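Local coordinates for nickel ABC transporter (Nickel-binding protein) (Bacillus halodurans, PDB 3T66) that probably serves as the extracellular solute-binding component of an ABC importer, perhaps for nickel or peptides, at residues A[285-293]-A[388-398]. Sequence-based numbering, arbitrary orientation.
Sequences GPFIPTLPF and TSPRGDAGYYL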
loop_
_atom_site.group_PDB
_atom_site.type_symbol
_atom_site.label_atom_id
_atom_site.label_comp_id
_atom_site.label_asym_id
_atom_site.label_seq_id
_atom_site.Cartn_x
_atom_site.Cartn_y
_atom_site.Cartn_z
ATOM N N GLY A 285 1.060 14.675 -2.239
ATOM C CA GLY A 285 -0.254 14.222 -2.670
ATOM C C GLY A 285 -0.631 12.805 -2.245
ATOM O O GLY A 285 0.120 12.155 -1.530
ATOM N N PRO A 286 -1.813 12.318 -2.689
ATOM C CA PRO A 286 -2.240 11.029 -2.243
ATOM C C PRO A 286 -1.368 9.948 -2.850
ATOM O O PRO A 286 -1.183 8.942 -2.208
ATOM C CB PRO A 286 -3.630 10.930 -2.794
ATOM C CG PRO A 286 -3.577 11.666 -3.974
ATOM C CD PRO A 286 -2.697 12.821 -3.742
ATOM N N PHE A 287 -0.791 10.184 -4.034
ATOM C CA PHE A 287 -0.070 9.153 -4.788
ATOM C C PHE A 287 1.398 9.400 -4.858
ATOM O O PHE A 287 1.822 10.540 -5.070
ATOM C CB PHE A 287 -0.568 9.074 -6.229
ATOM C CG PHE A 287 -2.059 8.915 -6.352
ATOM C CD1 PHE A 287 -2.731 7.949 -5.623
ATOM C CD2 PHE A 287 -2.779 9.743 -7.174
ATOM C CE1 PHE A 287 -4.062 7.799 -5.722
ATOM C CE2 PHE A 287 -4.109 9.596 -7.266
ATOM C CZ PHE A 287 -4.755 8.603 -6.543
ATOM N N ILE A 288 2.176 8.330 -4.730
ATOM C CA ILE A 288 3.621 8.453 -4.739
ATOM C C ILE A 288 4.163 8.859 -6.092
ATOM O O ILE A 288 3.655 8.470 -7.130
ATOM C CB ILE A 288 4.358 7.202 -4.236
ATOM C CG1 ILE A 288 3.767 5.944 -4.824
ATOM C CG2 ILE A 288 4.291 7.124 -2.735
ATOM C CD1 ILE A 288 4.800 4.930 -4.994
ATOM N N PRO A 289 5.226 9.634 -6.076
ATOM C CA PRO A 289 5.611 10.202 -7.332
ATOM C C PRO A 289 5.845 9.163 -8.447
ATOM O O PRO A 289 5.512 9.437 -9.583
ATOM C CB PRO A 289 6.896 10.970 -6.969
ATOM C CG PRO A 289 6.795 11.172 -5.444
ATOM C CD PRO A 289 6.213 9.901 -5.012
ATOM N N THR A 290 6.381 7.995 -8.129
ATOM C CA THR A 290 6.817 7.042 -9.146
ATOM C C THR A 290 5.679 6.362 -9.931
ATOM O O THR A 290 5.903 5.688 -10.947
ATOM C CB THR A 290 7.733 5.997 -8.530
ATOM O OG1 THR A 290 7.661 6.107 -7.102
ATOM C CG2 THR A 290 9.140 6.293 -8.900
ATOM N N LEU A 291 4.453 6.570 -9.455
ATOM C CA LEU A 291 3.257 5.999 -10.059
ATOM C C LEU A 291 3.059 6.652 -11.398
ATOM O O LEU A 291 3.440 7.805 -11.576
ATOM C CB LEU A 291 2.050 6.223 -9.174
ATOM C CG LEU A 291 1.848 5.186 -8.072
ATOM C CD1 LEU A 291 1.001 5.758 -6.974
ATOM C CD2 LEU A 291 1.165 3.920 -8.580
ATOM N N PRO A 292 2.496 5.904 -12.363
ATOM C CA PRO A 292 2.333 6.447 -13.696
ATOM C C PRO A 292 1.276 7.574 -13.746
ATOM O O PRO A 292 1.285 8.382 -14.666
ATOM C CB PRO A 292 1.906 5.220 -14.503
ATOM C CG PRO A 292 1.201 4.370 -13.524
ATOM C CD PRO A 292 1.986 4.527 -12.278
ATOM N N PHE A 293 0.392 7.646 -12.755
ATOM C CA PHE A 293 -0.684 8.647 -12.734
ATOM C C PHE A 293 -0.560 9.706 -11.663
ATOM O O PHE A 293 -1.565 10.220 -11.197
ATOM C CB PHE A 293 -2.052 7.981 -12.595
ATOM C CG PHE A 293 -2.130 6.923 -11.509
ATOM C CD1 PHE A 293 -2.275 7.270 -10.189
ATOM C CD2 PHE A 293 -2.098 5.558 -11.837
ATOM C CE1 PHE A 293 -2.385 6.277 -9.205
ATOM C CE2 PHE A 293 -2.215 4.586 -10.861
ATOM C CZ PHE A 293 -2.361 4.949 -9.548
ATOM N N THR A 388 -3.526 4.147 -0.866
ATOM C CA THR A 388 -4.305 4.839 -1.899
ATOM C C THR A 388 -4.268 4.105 -3.254
ATOM O O THR A 388 -5.139 4.319 -4.123
ATOM C CB THR A 388 -3.826 6.279 -2.070
ATOM O OG1 THR A 388 -2.522 6.256 -2.611
ATOM C CG2 THR A 388 -3.734 6.952 -0.774
ATOM N N SER A 389 -3.265 3.245 -3.423
ATOM C CA SER A 389 -3.042 2.574 -4.686
ATOM C C SER A 389 -2.487 1.177 -4.407
ATOM O O SER A 389 -1.306 0.871 -4.678
ATOM C CB SER A 389 -2.095 3.392 -5.521
ATOM O OG SER A 389 -0.941 3.676 -4.768
ATOM N N PRO A 390 -3.356 0.300 -3.892
ATOM C CA PRO A 390 -2.920 -0.917 -3.197
ATOM C C PRO A 390 -2.160 -1.853 -4.136
ATOM O O PRO A 390 -1.163 -2.499 -3.710
ATOM C CB PRO A 390 -4.238 -1.572 -2.748
ATOM C CG PRO A 390 -5.361 -0.622 -3.199
ATOM C CD PRO A 390 -4.766 0.209 -4.301
ATOM N N ARG A 391 -2.619 -1.959 -5.386
ATOM C CA ARG A 391 -1.798 -2.688 -6.325
ATOM C C ARG A 391 -1.751 -2.034 -7.642
ATOM O O ARG A 391 -2.088 -2.622 -8.666
ATOM C CB ARG A 391 -2.106 -4.175 -6.375
ATOM C CG ARG A 391 -3.501 -4.519 -6.461
ATOM C CD ARG A 391 -3.895 -5.487 -5.394
ATOM N NE ARG A 391 -5.341 -5.378 -5.379
ATOM C CZ ARG A 391 -6.106 -5.243 -4.307
ATOM N NH1 ARG A 391 -7.412 -5.119 -4.486
ATOM N NH2 ARG A 391 -5.594 -5.281 -3.085
ATOM N N GLY A 392 -1.329 -0.776 -7.605
ATOM C CA GLY A 392 -1.177 0.030 -8.802
ATOM C C GLY A 392 -2.404 0.672 -9.374
ATOM O O GLY A 392 -2.310 1.281 -10.418
ATOM N N ASP A 393 -3.543 0.533 -8.707
ATOM C CA ASP A 393 -4.797 1.112 -9.196
ATOM C C ASP A 393 -5.391 2.014 -8.099
ATOM O O ASP A 393 -5.314 1.679 -6.900
ATOM C CB ASP A 393 -5.797 0.023 -9.620
ATOM C CG ASP A 393 -6.968 0.582 -10.461
ATOM O OD1 ASP A 393 -6.832 0.674 -11.714
ATOM O OD2 ASP A 393 -8.032 0.944 -9.888
ATOM N N ALA A 394 -5.960 3.153 -8.493
ATOM C CA ALA A 394 -6.442 4.073 -7.516
ATOM C C ALA A 394 -7.918 4.191 -7.570
ATOM O O ALA A 394 -8.475 4.981 -6.814
ATOM C CB ALA A 394 -5.842 5.397 -7.715
ATOM N N GLY A 395 -8.567 3.417 -8.444
ATOM C CA GLY A 395 -10.038 3.477 -8.610
ATOM C C GLY A 395 -10.903 3.240 -7.374
ATOM O O GLY A 395 -11.887 3.947 -7.165
ATOM N N TYR A 396 -10.542 2.241 -6.557
ATOM C CA TYR A 396 -11.241 2.001 -5.318
ATOM C C TYR A 396 -11.048 3.181 -4.398
ATOM O O TYR A 396 -12.013 3.691 -3.847
ATOM C CB TYR A 396 -10.848 0.703 -4.602
ATOM C CG TYR A 396 -11.573 0.606 -3.261
ATOM C CD1 TYR A 396 -12.856 0.008 -3.152
ATOM C CD2 TYR A 396 -11.012 1.203 -2.102
ATOM C CE1 TYR A 396 -13.531 -0.032 -1.934
ATOM C CE2 TYR A 396 -11.673 1.182 -0.881
ATOM C CZ TYR A 396 -12.921 0.562 -0.801
ATOM O OH TYR A 396 -13.530 0.574 0.433
ATOM N N TYR A 397 -9.822 3.629 -4.212
ATOM C CA TYR A 397 -9.610 4.704 -3.242
ATOM C C TYR A 397 -10.439 5.940 -3.575
ATOM O O TYR A 397 -11.104 6.551 -2.710
ATOM C CB TYR A 397 -8.150 5.089 -3.237
ATOM C CG TYR A 397 -7.898 6.409 -2.621
ATOM C CD1 TYR A 397 -8.048 6.591 -1.249
ATOM C CD2 TYR A 397 -7.492 7.498 -3.408
ATOM C CE1 TYR A 397 -7.776 7.820 -0.637
ATOM C CE2 TYR A 397 -7.232 8.762 -2.827
ATOM C CZ TYR A 397 -7.361 8.917 -1.421
ATOM O OH TYR A 397 -7.096 10.144 -0.811
ATOM N N LEU A 398 -10.372 6.312 -4.844
ATOM C CA LEU A 398 -10.882 7.587 -5.244
ATOM C C LEU A 398 -12.347 7.504 -5.115
ATOM O O LEU A 398 -12.964 8.338 -4.469
ATOM C CB LEU A 398 -10.523 7.901 -6.675
ATOM C CG LEU A 398 -9.105 8.384 -6.850
ATOM C CD1 LEU A 398 -8.784 8.395 -8.323
ATOM C CD2 LEU A 398 -8.922 9.730 -6.243
#
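The carbonyl oxygen of Pro-286 is gripped by two hydroxyls: Thr-388 OG1 donates to Pro-286 O across 3.0 Å, and Thr-241 OG1 bonds the same oxygen from the neighbouring strand 240-246. Thr-388 reaches the carbonyl from well above its plane, at a C=O...donor angle of 127°. Its hydroxyl sits between the backbone N and the carbonyl carbon (chi1 67°), which also brings OG1 to the edge of the Phe-287 ring, near the ring plane and 3.5 Å from Phe-287 CD1. Most of the remaining contact is apolar, and Phe-287 illustrates how one ring is held on many sides. Pro-286 CG lies over the centre of one face and Phe-293 CE1 over the other, while the far end of the ring meets the second segment: Phe-287 CZ lies 3.6 Å from Ala-394 CB, Tyr-397 CD2 nears Phe-287 CE1, and Leu-398 CD2 nears Phe-287 CZ. Phe-293 stands with its edge over the face of Phe-287, the two planes nearly perpendicular, and the same ring directs CE2 in plane at Gly-392 O, 3.3 Å away. Ala-394 CB touches both phenylalanines, lying 3.9 Å from Phe-293 CE1. Beside them, Leu-291 CD1 rests against Ser-389 OG. Thr-438 of helix 431-447 touches Phe-293, Ala-394 and Leu-398, and Phe-453 of strand 451-464 packs on Pro-286 and Tyr-397. Asp-393 precedes the turn into helix 395-402, and its OD2 accepts a capping bond from Gly-395 N at 2.9 Å, while its OD1 forms a salt bridge with Arg-434. The whole is a buried, aromatic-centred packing of two loops, one following strand 280-282 and the other joining strand 381-387 to the capped helix 395-402, within the fold of a family 5 solute-binding protein.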